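Side-chain contacts in beta-Ala-His dipeptidase (Homo sapiens, PDB 3DLJ), which hydrolyses Xaa-His dipeptides, above all carnosine and anserine, using two zinc ions per subunit: residues 62-65 against 69-72; 86-91 against 180-185; 106-111 against 433-438; 176-181 against 454-459. All blocks are in the same frame, centred on the assembly; numbering follows the deposited sequence.

Interaction 1 (62-65 against 69-72); sequences TLQR and RVAS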
loop_
_atom_site.group_PDB
_atom_site.type_symbol
_atom_site.label_atom_id
_atom_site.label_comp_id
_atom_site.label_asym_id
_atom_site.label_seq_id
_atom_site.Cartn_x
_atom_site.Cartn_y
_atom_site.Cartn_z
ATOM N N THR A 62 -10.432 -20.000 -7.988
ATOM C CA THR A 62 -10.342 -20.304 -6.568
ATOM C C THR A 62 -11.633 -19.980 -5.822
ATOM O O THR A 62 -12.097 -20.779 -5.018
ATOM C CB THR A 62 -9.143 -19.575 -5.909
ATOM O OG1 THR A 62 -7.947 -20.156 -6.399
ATOM C CG2 THR A 62 -9.163 -19.717 -4.374
ATOM N N LEU A 63 -12.197 -18.810 -6.099
ATOM C CA LEU A 63 -13.441 -18.355 -5.468
ATOM C C LEU A 63 -14.649 -19.189 -5.872
ATOM O O LEU A 63 -15.469 -19.513 -5.029
ATOM C CB LEU A 63 -13.693 -16.864 -5.743
ATOM C CG LEU A 63 -12.664 -15.915 -5.128
ATOM C CD1 LEU A 63 -13.004 -14.447 -5.404
ATOM C CD2 LEU A 63 -12.485 -16.171 -3.637
ATOM N N GLN A 64 -14.747 -19.539 -7.156
ATOM C CA GLN A 64 -15.792 -20.433 -7.640
ATOM C C GLN A 64 -15.763 -21.814 -6.974
ATOM O O GLN A 64 -16.817 -22.369 -6.604
ATOM C CB GLN A 64 -15.671 -20.623 -9.145
ATOM C CG GLN A 64 -16.099 -19.434 -9.985
ATOM C CD GLN A 64 -16.456 -19.829 -11.416
ATOM O OE1 GLN A 64 -16.894 -20.954 -11.667
ATOM N NE2 GLN A 64 -16.288 -18.898 -12.351
ATOM N N ARG A 65 -14.563 -22.375 -6.847
ATOM C CA ARG A 65 -14.391 -23.683 -6.229
ATOM C C ARG A 65 -14.813 -23.659 -4.763
ATOM O O ARG A 65 -15.234 -24.675 -4.228
ATOM C CB ARG A 65 -12.956 -24.199 -6.401
ATOM C CG ARG A 65 -12.615 -24.578 -7.857
ATOM C CD ARG A 65 -11.289 -25.340 -7.982
ATOM N N ARG A 69 -20.497 -17.097 -6.242
ATOM C CA ARG A 69 -20.887 -16.548 -7.552
ATOM C C ARG A 69 -19.784 -15.545 -7.929
ATOM O O ARG A 69 -19.538 -14.599 -7.193
ATOM C CB ARG A 69 -22.273 -15.871 -7.504
ATOM C CG ARG A 69 -22.813 -15.407 -8.872
ATOM C CD ARG A 69 -24.115 -14.569 -8.802
ATOM N NE ARG A 69 -23.967 -13.309 -8.072
ATOM C CZ ARG A 69 -23.328 -12.221 -8.520
ATOM N NH1 ARG A 69 -22.739 -12.212 -9.722
ATOM N NH2 ARG A 69 -23.246 -11.130 -7.752
ATOM N N VAL A 70 -19.107 -15.780 -9.057
ATOM C CA VAL A 70 -17.956 -14.954 -9.462
ATOM C C VAL A 70 -18.208 -14.227 -10.778
ATOM O O VAL A 70 -18.591 -14.849 -11.768
ATOM C CB VAL A 70 -16.663 -15.801 -9.637
ATOM C CG1 VAL A 70 -15.469 -14.901 -10.048
ATOM C CG2 VAL A 70 -16.350 -16.588 -8.369
ATOM N N ALA A 71 -17.992 -12.917 -10.795
ATOM C CA ALA A 71 -17.963 -12.191 -12.067
ATOM C C ALA A 71 -16.587 -11.554 -12.275
ATOM O O ALA A 71 -16.105 -10.836 -11.397
ATOM C CB ALA A 71 -19.061 -11.128 -12.122
ATOM N N SER A 72 -15.958 -11.840 -13.417
ATOM C CA SER A 72 -14.732 -11.159 -13.808
ATOM C C SER A 72 -15.137 -10.101 -14.824
ATOM O O SER A 72 -15.472 -10.420 -15.972
ATOM C CB SER A 72 -13.714 -12.133 -14.414
ATOM O OG SER A 72 -13.627 -13.334 -13.648
#
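Val70 meets Leu63 and Gln64 through carbon, and the polar tie of this corner lies just beside them, in the salt bridge of Arg69 NE to Glu95 OE1. The setting is a helix-to-strand turn in the alpha/beta fold of the M20 catalytic domain: helix 46-65 ends, three residues reverse the chain, and strand 69-73 enters as an outermost strand of the six-stranded mixed sheet. Backbone bonds of Arg69 with Glu95 and of Ala71 with Leu93 hold that strand against 91-96, and alternation along it turns Val70 toward the helix while Arg69 and Ala71 face away. The beta-branched valine suits this place, being short, apolar and at home in an extended chain. Its CG1 is anti to the backbone N (chi1 -179°), which leaves CG2 as the branch that reaches the helix. There CG2 lies 3.7 Å from Leu63 CB, while the rest of the buried leucine turns inward onto Ile92, Ala94 and Ile152. Gln64 has a different task at the exposed margin. Its aliphatic stem runs across Val70 at about a right angle and shields the methyl, while the amide stays on the outer side, with NE2 4.1 Å from Val70 CB. A long amphipathic side chain can thus cover an apolar neighbour and still present a polar end. The closest approach is Gln64 CG to Val70 CG2, at 3.3 Å.

Interaction 2 (86-91 against 180-185); sequences LPIPPV and GSVALE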
loop_
_atom_site.group_PDB
_atom_site.type_symbol
_atom_site.label_atom_id
_atom_site.label_comp_id
_atom_site.label_asym_id
_atom_site.label_seq_id
_atom_site.Cartn_x
_atom_site.Cartn_y
_atom_site.Cartn_z
ATOM N N LEU A 86 -2.754 -0.850 -23.384
ATOM C CA LEU A 86 -2.704 -2.228 -22.856
ATOM C C LEU A 86 -4.072 -2.569 -22.264
ATOM O O LEU A 86 -4.736 -1.678 -21.719
ATOM C CB LEU A 86 -1.649 -2.355 -21.745
ATOM C CG LEU A 86 -0.186 -2.649 -22.086
ATOM C CD1 LEU A 86 0.656 -2.516 -20.837
ATOM C CD2 LEU A 86 0.007 -4.024 -22.733
ATOM N N PRO A 87 -4.491 -3.846 -22.349
ATOM C CA PRO A 87 -5.718 -4.265 -21.655
ATOM C C PRO A 87 -5.545 -4.194 -20.145
ATOM O O PRO A 87 -4.479 -4.529 -19.640
ATOM C CB PRO A 87 -5.896 -5.725 -22.077
ATOM C CG PRO A 87 -4.977 -5.930 -23.207
ATOM C CD PRO A 87 -3.863 -4.968 -23.065
ATOM N N ILE A 88 -6.581 -3.741 -19.447
ATOM C CA ILE A 88 -6.621 -3.791 -17.983
ATOM C C ILE A 88 -7.142 -5.174 -17.585
ATOM O O ILE A 88 -8.061 -5.696 -18.247
ATOM C CB ILE A 88 -7.532 -2.681 -17.404
ATOM C CG1 ILE A 88 -7.016 -1.294 -17.806
ATOM C CG2 ILE A 88 -7.630 -2.751 -15.895
ATOM C CD1 ILE A 88 -8.147 -0.260 -17.944
ATOM N N PRO A 89 -6.524 -5.803 -16.550
ATOM C CA PRO A 89 -7.028 -7.046 -15.958
ATOM C C PRO A 89 -8.437 -6.912 -15.384
ATOM O O PRO A 89 -8.766 -5.855 -14.824
ATOM C CB PRO A 89 -6.028 -7.325 -14.822
ATOM C CG PRO A 89 -5.379 -6.032 -14.560
ATOM C CD PRO A 89 -5.248 -5.414 -15.921
ATOM N N PRO A 90 -9.258 -7.981 -15.503
ATOM C CA PRO A 90 -10.628 -7.916 -15.011
ATOM C C PRO A 90 -10.672 -7.696 -13.516
ATOM O O PRO A 90 -9.693 -7.978 -12.810
ATOM C CB PRO A 90 -11.224 -9.289 -15.384
ATOM C CG PRO A 90 -10.060 -10.193 -15.549
ATOM C CD PRO A 90 -8.959 -9.293 -16.106
ATOM N N VAL A 91 -11.777 -7.139 -13.046
ATOM C CA VAL A 91 -11.981 -7.018 -11.626
ATOM C C VAL A 91 -12.892 -8.187 -11.231
ATOM O O VAL A 91 -13.908 -8.437 -11.881
ATOM C CB VAL A 91 -12.573 -5.654 -11.228
ATOM C CG1 VAL A 91 -13.070 -5.700 -9.797
ATOM C CG2 VAL A 91 -11.509 -4.541 -11.375
ATOM N N GLY A 180 -2.243 2.739 -9.850
ATOM C CA GLY A 180 -3.318 3.733 -9.707
ATOM C C GLY A 180 -4.769 3.256 -9.822
ATOM O O GLY A 180 -5.678 4.071 -10.021
ATOM N N SER A 181 -4.995 1.944 -9.680
ATOM C CA SER A 181 -6.347 1.355 -9.772
ATOM C C SER A 181 -7.150 1.817 -11.000
ATOM O O SER A 181 -8.332 2.156 -10.895
ATOM C CB SER A 181 -7.129 1.590 -8.473
ATOM O OG SER A 181 -6.415 1.055 -7.367
ATOM N N VAL A 182 -6.484 1.828 -12.158
ATOM C CA VAL A 182 -7.075 2.276 -13.421
ATOM C C VAL A 182 -8.454 1.647 -13.619
ATOM O O VAL A 182 -8.595 0.418 -13.581
ATOM C CB VAL A 182 -6.127 1.993 -14.647
ATOM C CG1 VAL A 182 -6.821 2.268 -15.968
ATOM C CG2 VAL A 182 -4.870 2.868 -14.561
ATOM N N ALA A 183 -9.455 2.516 -13.789
ATOM C CA ALA A 183 -10.832 2.135 -14.087
ATOM C C ALA A 183 -11.627 1.574 -12.906
ATOM O O ALA A 183 -12.801 1.225 -13.072
ATOM C CB ALA A 183 -10.880 1.165 -15.284
ATOM N N LEU A 184 -11.019 1.489 -11.720
ATOM C CA LEU A 184 -11.738 0.922 -10.571
ATOM C C LEU A 184 -12.874 1.844 -10.102
ATOM O O LEU A 184 -14.030 1.407 -9.982
ATOM C CB LEU A 184 -10.798 0.523 -9.414
ATOM C CG LEU A 184 -11.433 -0.358 -8.321
ATOM C CD1 LEU A 184 -11.974 -1.708 -8.861
ATOM C CD2 LEU A 184 -10.474 -0.585 -7.181
ATOM N N GLU A 185 -12.543 3.119 -9.888
ATOM C CA GLU A 185 -13.500 4.127 -9.391
ATOM C C GLU A 185 -14.819 4.218 -10.188
ATOM O O GLU A 185 -15.893 4.309 -9.598
ATOM C CB GLU A 185 -12.811 5.492 -9.282
ATOM C CG GLU A 185 -13.596 6.552 -8.524
ATOM C CD GLU A 185 -12.871 7.902 -8.499
ATOM O OE1 GLU A 185 -11.690 7.946 -8.071
ATOM O OE2 GLU A 185 -13.477 8.916 -8.910
#
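Ile88 CD1 presses on Val182 CG1 at 3.5 Å, a little inside ordinary van der Waals contact, and this is the tight point where segment 86-91 meets the loop leading into helix 184-191. The two side chains cross at about a right angle. Ile88 CG1 is anti to the carbonyl carbon (chi1 -60°), and from there the ethyl arm carries CD1 over to the loop. The loosest touch lies next to the tightest, both on partly exposed residues of the loop: the same CD1 only grazes Ala183 CB at 4.1 Å. Ala183 is the N-cap residue, and its small methyl lies beside the isoleucine without crowding it. Deeper in, the second pair is buried and sits at an ordinary distance, Val91 CG2 touching Leu184 CD1 at 3.8 Å, again with crossed side chains. Val91 also rests on Ile172 and Leu184 on Ile431, so this pair links the sheet with helix 430-438. The loop itself is shaped from within by Leu184 N, which donates to Ser181 O at 2.9 Å. An alanine in place of Ile88 lacks both branches beyond CB, and Val182 CG1 and Ala183 CB would probably lose the methyl that covers them, leaving a gap beside the loop. Aliphatic groups alone make the side-chain contact, so its hold rests on shape and exclusion of water, with no directional bond between the segments to fix the register.

Interaction 3 (106-111 against 433-438); sequences CFYGHL and KMFQEI. With ZN (zinc ion), chain D.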
loop_
_atom_site.group_PDB
_atom_site.type_symbol
_atom_site.label_atom_id
_atom_site.label_comp_id
_atom_site.label_asym_id
_atom_site.label_seq_id
_atom_site.Cartn_x
_atom_site.Cartn_y
_atom_site.Cartn_z
ATOM N N CYS A 106 -17.808 -7.136 2.903
ATOM C CA CYS A 106 -17.079 -7.136 1.647
ATOM C C CYS A 106 -15.579 -6.988 1.861
ATOM O O CYS A 106 -15.136 -6.169 2.648
ATOM C CB CYS A 106 -17.603 -6.032 0.719
ATOM S SG CYS A 106 -16.892 -6.061 -0.952
ATOM N N PHE A 107 -14.794 -7.783 1.143
ATOM C CA PHE A 107 -13.332 -7.702 1.233
ATOM C C PHE A 107 -12.713 -7.174 -0.053
ATOM O O PHE A 107 -13.002 -7.676 -1.125
ATOM C CB PHE A 107 -12.749 -9.087 1.530
ATOM C CG PHE A 107 -11.244 -9.127 1.565
ATOM C CD1 PHE A 107 -10.555 -8.819 2.730
ATOM C CD2 PHE A 107 -10.522 -9.489 0.434
ATOM C CE1 PHE A 107 -9.150 -8.869 2.757
ATOM C CE2 PHE A 107 -9.129 -9.530 0.456
ATOM C CZ PHE A 107 -8.444 -9.216 1.616
ATOM N N TYR A 108 -11.832 -6.193 0.067
ATOM C CA TYR A 108 -11.116 -5.657 -1.085
ATOM C C TYR A 108 -9.652 -6.112 -1.015
ATOM O O TYR A 108 -8.999 -5.991 0.037
ATOM C CB TYR A 108 -11.194 -4.101 -1.186
ATOM C CG TYR A 108 -10.109 -3.567 -2.107
ATOM C CD1 TYR A 108 -10.325 -3.432 -3.498
ATOM C CD2 TYR A 108 -8.839 -3.290 -1.616
ATOM C CE1 TYR A 108 -9.288 -2.998 -4.344
ATOM C CE2 TYR A 108 -7.815 -2.860 -2.448
ATOM C CZ TYR A 108 -8.035 -2.726 -3.789
ATOM O OH TYR A 108 -6.990 -2.301 -4.568
ATOM N N GLY A 109 -9.134 -6.628 -2.129
ATOM C CA GLY A 109 -7.679 -6.852 -2.234
ATOM C C GLY A 109 -7.175 -6.648 -3.645
ATOM O O GLY A 109 -7.964 -6.381 -4.539
ATOM N N HIS A 110 -5.868 -6.774 -3.851
ATOM C CA HIS A 110 -5.285 -6.670 -5.212
ATOM C C HIS A 110 -4.256 -7.756 -5.432
ATOM O O HIS A 110 -3.529 -8.135 -4.499
ATOM C CB HIS A 110 -4.688 -5.279 -5.508
ATOM C CG HIS A 110 -3.463 -4.938 -4.696
ATOM N ND1 HIS A 110 -2.178 -5.226 -5.115
ATOM C CD2 HIS A 110 -3.331 -4.313 -3.502
ATOM C CE1 HIS A 110 -1.310 -4.804 -4.213
ATOM N NE2 HIS A 110 -1.984 -4.244 -3.224
ATOM N N LEU A 111 -4.224 -8.279 -6.655
ATOM C CA LEU A 111 -3.321 -9.393 -6.993
ATOM C C LEU A 111 -2.201 -9.007 -7.969
ATOM O O LEU A 111 -1.411 -9.853 -8.382
ATOM C CB LEU A 111 -4.117 -10.610 -7.466
ATOM C CG LEU A 111 -4.921 -11.244 -6.318
ATOM C CD1 LEU A 111 -5.840 -12.291 -6.889
ATOM C CD2 LEU A 111 -4.011 -11.876 -5.276
ATOM N N LYS A 433 -10.137 5.751 0.902
ATOM C CA LYS A 433 -10.762 7.027 0.567
ATOM C C LYS A 433 -11.861 6.851 -0.494
ATOM O O LYS A 433 -12.981 7.323 -0.317
ATOM C CB LYS A 433 -9.668 8.000 0.090
ATOM C CG LYS A 433 -10.035 9.483 0.078
ATOM C CD LYS A 433 -10.399 9.972 1.465
ATOM C CE LYS A 433 -10.118 11.433 1.618
ATOM N NZ LYS A 433 -10.744 11.917 2.889
ATOM N N MET A 434 -11.541 6.141 -1.578
ATOM C CA MET A 434 -12.507 5.844 -2.648
ATOM C C MET A 434 -13.803 5.156 -2.188
ATOM O O MET A 434 -14.898 5.580 -2.574
ATOM C CB MET A 434 -11.841 5.018 -3.742
ATOM C CG MET A 434 -12.760 4.648 -4.890
ATOM S SD MET A 434 -12.007 3.359 -5.886
ATOM C CE MET A 434 -10.426 4.135 -6.310
ATOM N N PHE A 435 -13.698 4.100 -1.380
ATOM C CA PHE A 435 -14.909 3.478 -0.807
ATOM C C PHE A 435 -15.697 4.446 0.083
ATOM O O PHE A 435 -16.921 4.362 0.150
ATOM C CB PHE A 435 -14.608 2.173 -0.046
ATOM C CG PHE A 435 -14.349 0.985 -0.939
ATOM C CD1 PHE A 435 -15.328 0.525 -1.813
ATOM C CD2 PHE A 435 -13.128 0.319 -0.894
ATOM C CE1 PHE A 435 -15.094 -0.572 -2.637
ATOM C CE2 PHE A 435 -12.881 -0.788 -1.712
ATOM C CZ PHE A 435 -13.864 -1.231 -2.587
ATOM N N GLN A 436 -14.992 5.363 0.752
ATOM C CA GLN A 436 -15.642 6.383 1.594
ATOM C C GLN A 436 -16.388 7.456 0.778
ATOM O O GLN A 436 -17.469 7.891 1.170
ATOM C CB GLN A 436 -14.637 7.040 2.547
ATOM C CG GLN A 436 -15.264 7.626 3.806
ATOM C CD GLN A 436 -14.245 8.334 4.690
ATOM O OE1 GLN A 436 -13.700 9.384 4.320
ATOM N NE2 GLN A 436 -13.976 7.755 5.866
ATOM N N GLU A 437 -15.801 7.867 -0.346
ATOM C CA GLU A 437 -16.381 8.905 -1.211
ATOM C C GLU A 437 -17.562 8.406 -2.054
ATOM O O GLU A 437 -18.586 9.083 -2.155
ATOM C CB GLU A 437 -15.311 9.524 -2.125
ATOM C CG GLU A 437 -14.142 10.212 -1.405
ATOM C CD GLU A 437 -14.576 11.413 -0.579
ATOM O OE1 GLU A 437 -14.963 11.235 0.606
ATOM O OE2 GLU A 437 -14.532 12.540 -1.117
ATOM N N ILE A 438 -17.414 7.225 -2.654
ATOM C CA ILE A 438 -18.436 6.668 -3.552
ATOM C C ILE A 438 -19.513 5.839 -2.844
ATOM O O ILE A 438 -20.701 6.094 -3.039
ATOM C CB ILE A 438 -17.806 5.860 -4.723
HETATM ZN ZN ZN D . -1.083 -3.425 -1.689
#
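Tyr108 and Phe435 form the aromatic part of this buried contact, an offset edge-to-face pair in which the edge of Phe435 is turned toward the face of Tyr108. Their centroids are 6.0 Å apart and their planes meet at 68°. Phe435 reaches from helix 430-438 with its ring atom CE2 foremost, 3.8 Å from Tyr108 CB and 3.9 Å from Tyr108 CG. The tyrosine's CB leaves the strand toward helix 430-438, and chi1 162° (CG anti to the backbone N) then turns the ring aside, so that Phe435 meets its root while OH runs on to Glu174. A flat apolar ring suits position 435, for it can fill the space between helix and sheet, where it also rests on Ile202.

The polar bonds lie beyond the aromatic pair, on Tyr108 and on His110. Tyr108 OH is hydrogen-bonded to Glu174 OE2, giving the buried hydroxyl a partner, and His110 ND1 to Asp112 O, which helps to fix the rotation of the imidazole.

Steric fit is consistent with Gly109: a CB there would be crowded by Phe107 CE2, whose ring stacks on Trp151.

Metal binding completes the account. His110 NE2 holds a zinc ion at 2.0 Å, with Asp143 and Asp206 as the other protein ligands. A parallel inner strand that delivers a histidine to the metal at its C-terminal end, with helices packed on both faces, is characteristic of the M20 catalytic domain and its two-zinc site.

Interaction 4 (176-181 against 454-459); sequences MEEAGS and GEHSQN. With ZN (zinc ion), chain C.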
loop_
_atom_site.group_PDB
_atom_site.type_symbol
_atom_site.label_atom_id
_atom_site.label_comp_id
_atom_site.label_asym_id
_atom_site.label_seq_id
_atom_site.Cartn_x
_atom_site.Cartn_y
_atom_site.Cartn_z
ATOM N N MET A 176 -4.821 -3.864 -10.618
ATOM C CA MET A 176 -4.121 -2.618 -10.987
ATOM C C MET A 176 -3.829 -1.653 -9.836
ATOM O O MET A 176 -3.689 -0.447 -10.066
ATOM C CB MET A 176 -4.891 -1.856 -12.092
ATOM C CG MET A 176 -4.988 -2.570 -13.430
ATOM S SD MET A 176 -3.413 -2.708 -14.317
ATOM C CE MET A 176 -3.174 -0.992 -14.809
ATOM N N GLU A 177 -3.737 -2.154 -8.605
ATOM C CA GLU A 177 -3.569 -1.278 -7.437
ATOM C C GLU A 177 -2.237 -0.540 -7.431
ATOM O O GLU A 177 -2.174 0.634 -7.059
ATOM C CB GLU A 177 -3.735 -2.076 -6.153
ATOM C CG GLU A 177 -3.892 -1.249 -4.874
ATOM C CD GLU A 177 -2.563 -0.819 -4.281
ATOM O OE1 GLU A 177 -2.566 0.163 -3.519
ATOM O OE2 GLU A 177 -1.514 -1.436 -4.592
ATOM N N GLU A 178 -1.174 -1.242 -7.831
ATOM C CA GLU A 178 0.176 -0.672 -7.921
ATOM C C GLU A 178 0.357 0.311 -9.091
ATOM O O GLU A 178 1.395 0.967 -9.205
ATOM C CB GLU A 178 1.222 -1.783 -8.018
ATOM C CG GLU A 178 1.144 -2.816 -6.906
ATOM C CD GLU A 178 1.579 -2.275 -5.563
ATOM O OE1 GLU A 178 1.582 -3.064 -4.607
ATOM O OE2 GLU A 178 1.951 -1.073 -5.452
ATOM N N ALA A 179 -0.645 0.391 -9.956
ATOM C CA ALA A 179 -0.647 1.325 -11.062
ATOM C C ALA A 179 -1.907 2.211 -11.029
ATOM O O ALA A 179 -2.565 2.396 -12.049
ATOM C CB ALA A 179 -0.539 0.553 -12.377
ATOM N N GLY A 180 -2.243 2.739 -9.850
ATOM C CA GLY A 180 -3.318 3.733 -9.707
ATOM C C GLY A 180 -4.769 3.256 -9.822
ATOM O O GLY A 180 -5.678 4.071 -10.021
ATOM N N SER A 181 -4.995 1.944 -9.680
ATOM C CA SER A 181 -6.347 1.355 -9.772
ATOM C C SER A 181 -7.150 1.817 -11.000
ATOM O O SER A 181 -8.332 2.156 -10.895
ATOM C CB SER A 181 -7.129 1.590 -8.473
ATOM O OG SER A 181 -6.415 1.055 -7.367
ATOM N N GLY A 454 8.948 -5.265 4.415
ATOM C CA GLY A 454 9.663 -4.728 3.257
ATOM C C GLY A 454 8.855 -4.668 1.977
ATOM O O GLY A 454 9.375 -4.939 0.897
ATOM N N GLU A 455 7.584 -4.292 2.073
ATOM C CA GLU A 455 6.773 -4.086 0.865
ATOM C C GLU A 455 7.377 -3.007 -0.071
ATOM O O GLU A 455 7.916 -1.984 0.402
ATOM C CB GLU A 455 5.300 -3.803 1.225
ATOM C CG GLU A 455 4.938 -2.390 1.735
ATOM C CD GLU A 455 5.591 -2.000 3.070
ATOM O OE1 GLU A 455 6.259 -2.845 3.724
ATOM O OE2 GLU A 455 5.430 -0.834 3.480
ATOM N N HIS A 456 7.291 -3.261 -1.389
ATOM C CA HIS A 456 7.844 -2.374 -2.446
ATOM C C HIS A 456 9.372 -2.288 -2.401
ATOM O O HIS A 456 9.947 -1.293 -2.872
ATOM C CB HIS A 456 7.294 -0.949 -2.319
ATOM C CG HIS A 456 5.817 -0.833 -2.512
ATOM N ND1 HIS A 456 5.217 0.328 -2.966
ATOM C CD2 HIS A 456 4.814 -1.720 -2.308
ATOM C CE1 HIS A 456 3.911 0.140 -3.051
ATOM N NE2 HIS A 456 3.639 -1.095 -2.655
ATOM N N SER A 457 10.024 -3.285 -1.804
ATOM C CA SER A 457 11.478 -3.314 -1.660
ATOM C C SER A 457 12.004 -4.673 -2.044
ATOM O O SER A 457 11.225 -5.585 -2.298
ATOM C CB SER A 457 11.889 -3.068 -0.207
ATOM O OG SER A 457 11.378 -1.824 0.212
ATOM N N GLN A 458 13.329 -4.787 -2.060
ATOM C CA GLN A 458 14.032 -6.052 -2.211
ATOM C C GLN A 458 13.803 -6.855 -0.951
ATOM O O GLN A 458 13.747 -6.288 0.141
ATOM C CB GLN A 458 15.545 -5.839 -2.369
ATOM C CG GLN A 458 15.943 -4.689 -3.263
ATOM C CD GLN A 458 16.215 -3.421 -2.483
ATOM O OE1 GLN A 458 15.479 -3.068 -1.567
ATOM N NE2 GLN A 458 17.293 -2.728 -2.843
ATOM N N ASN A 459 13.684 -8.169 -1.113
ATOM C CA ASN A 459 13.559 -9.112 0.009
ATOM C C ASN A 459 12.304 -8.888 0.861
ATOM O O ASN A 459 12.348 -8.966 2.093
ATOM C CB ASN A 459 14.865 -9.134 0.823
ATOM C CG ASN A 459 16.087 -9.413 -0.059
ATOM O OD1 ASN A 459 16.133 -10.430 -0.742
ATOM N ND2 ASN A 459 17.046 -8.498 -0.077
HETATM ZN ZN ZN C . 1.806 -1.926 -2.895
#
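Glu178 and His456 come from opposite directions to grip one zinc ion of the two-metal centre of the M20 peptidases. Metal bonds do the joining: Glu178 OE1 binds zinc at 2.1 Å and His456 NE2 at 2.0 Å, while Asp143 completes the protein ligands and, through its other oxygen, reaches the second zinc. Glu178 OE2 stands farther off, 2.7 Å from the metal, so the carboxylate grips unevenly; this oxygen is also hydrogen-bonded to Gln114 NE2. A bend at chi2 (-70°) folds the glutamate onto the ion, and its carboxylate plane lies 68° from the imidazole. Glu178 OE2 and His456 NE2 approach to 3.3 Å because they share the metal, without a hydrogen bond. Neighbouring Glu177, probably the proton acceptor by analogy with relatives, keeps its OE2 3.8 Å from this zinc, beyond bonding distance.

Hydrogen bonds shape the loops that offer these ligands. Gly454 to Ser457 make a type II turn closed by a weak bond, and His456 occupies its third position with a positive phi, a conformation more often taken by glycine; chi1 of -63° then brings the ring to the metal. Asp112 OD2 accepts from Glu178 N and so steadies the glutamate from the second shell. In the same loop Met176 O is gripped twice, from opposite faces of its plane: by Ala179 N at 3.2 Å and by Ser181 N at 2.8 Å.

All four contacts belong to the catalytic part of the chain; interaction 1 is remote, and interactions 2 to 4 cluster near the zinc site. Interaction 1, at an outermost strand of the six-stranded sheet, has its centre about 25 Å from that of interaction 4; it touches interaction 2 through Ser72 and Pro90. Interaction 2 lies about 13 Å from interaction 3 and about 15 Å from interaction 4, centre to centre, and shares Gly180 and Ser181 with the latter. Interaction 1 closes first along the chain, whereas the segments of interaction 3 alternate with those of both 2 and 4. Residues far apart in sequence, His110, Glu178 and His456, are thereby gathered around the neighbouring zinc ions.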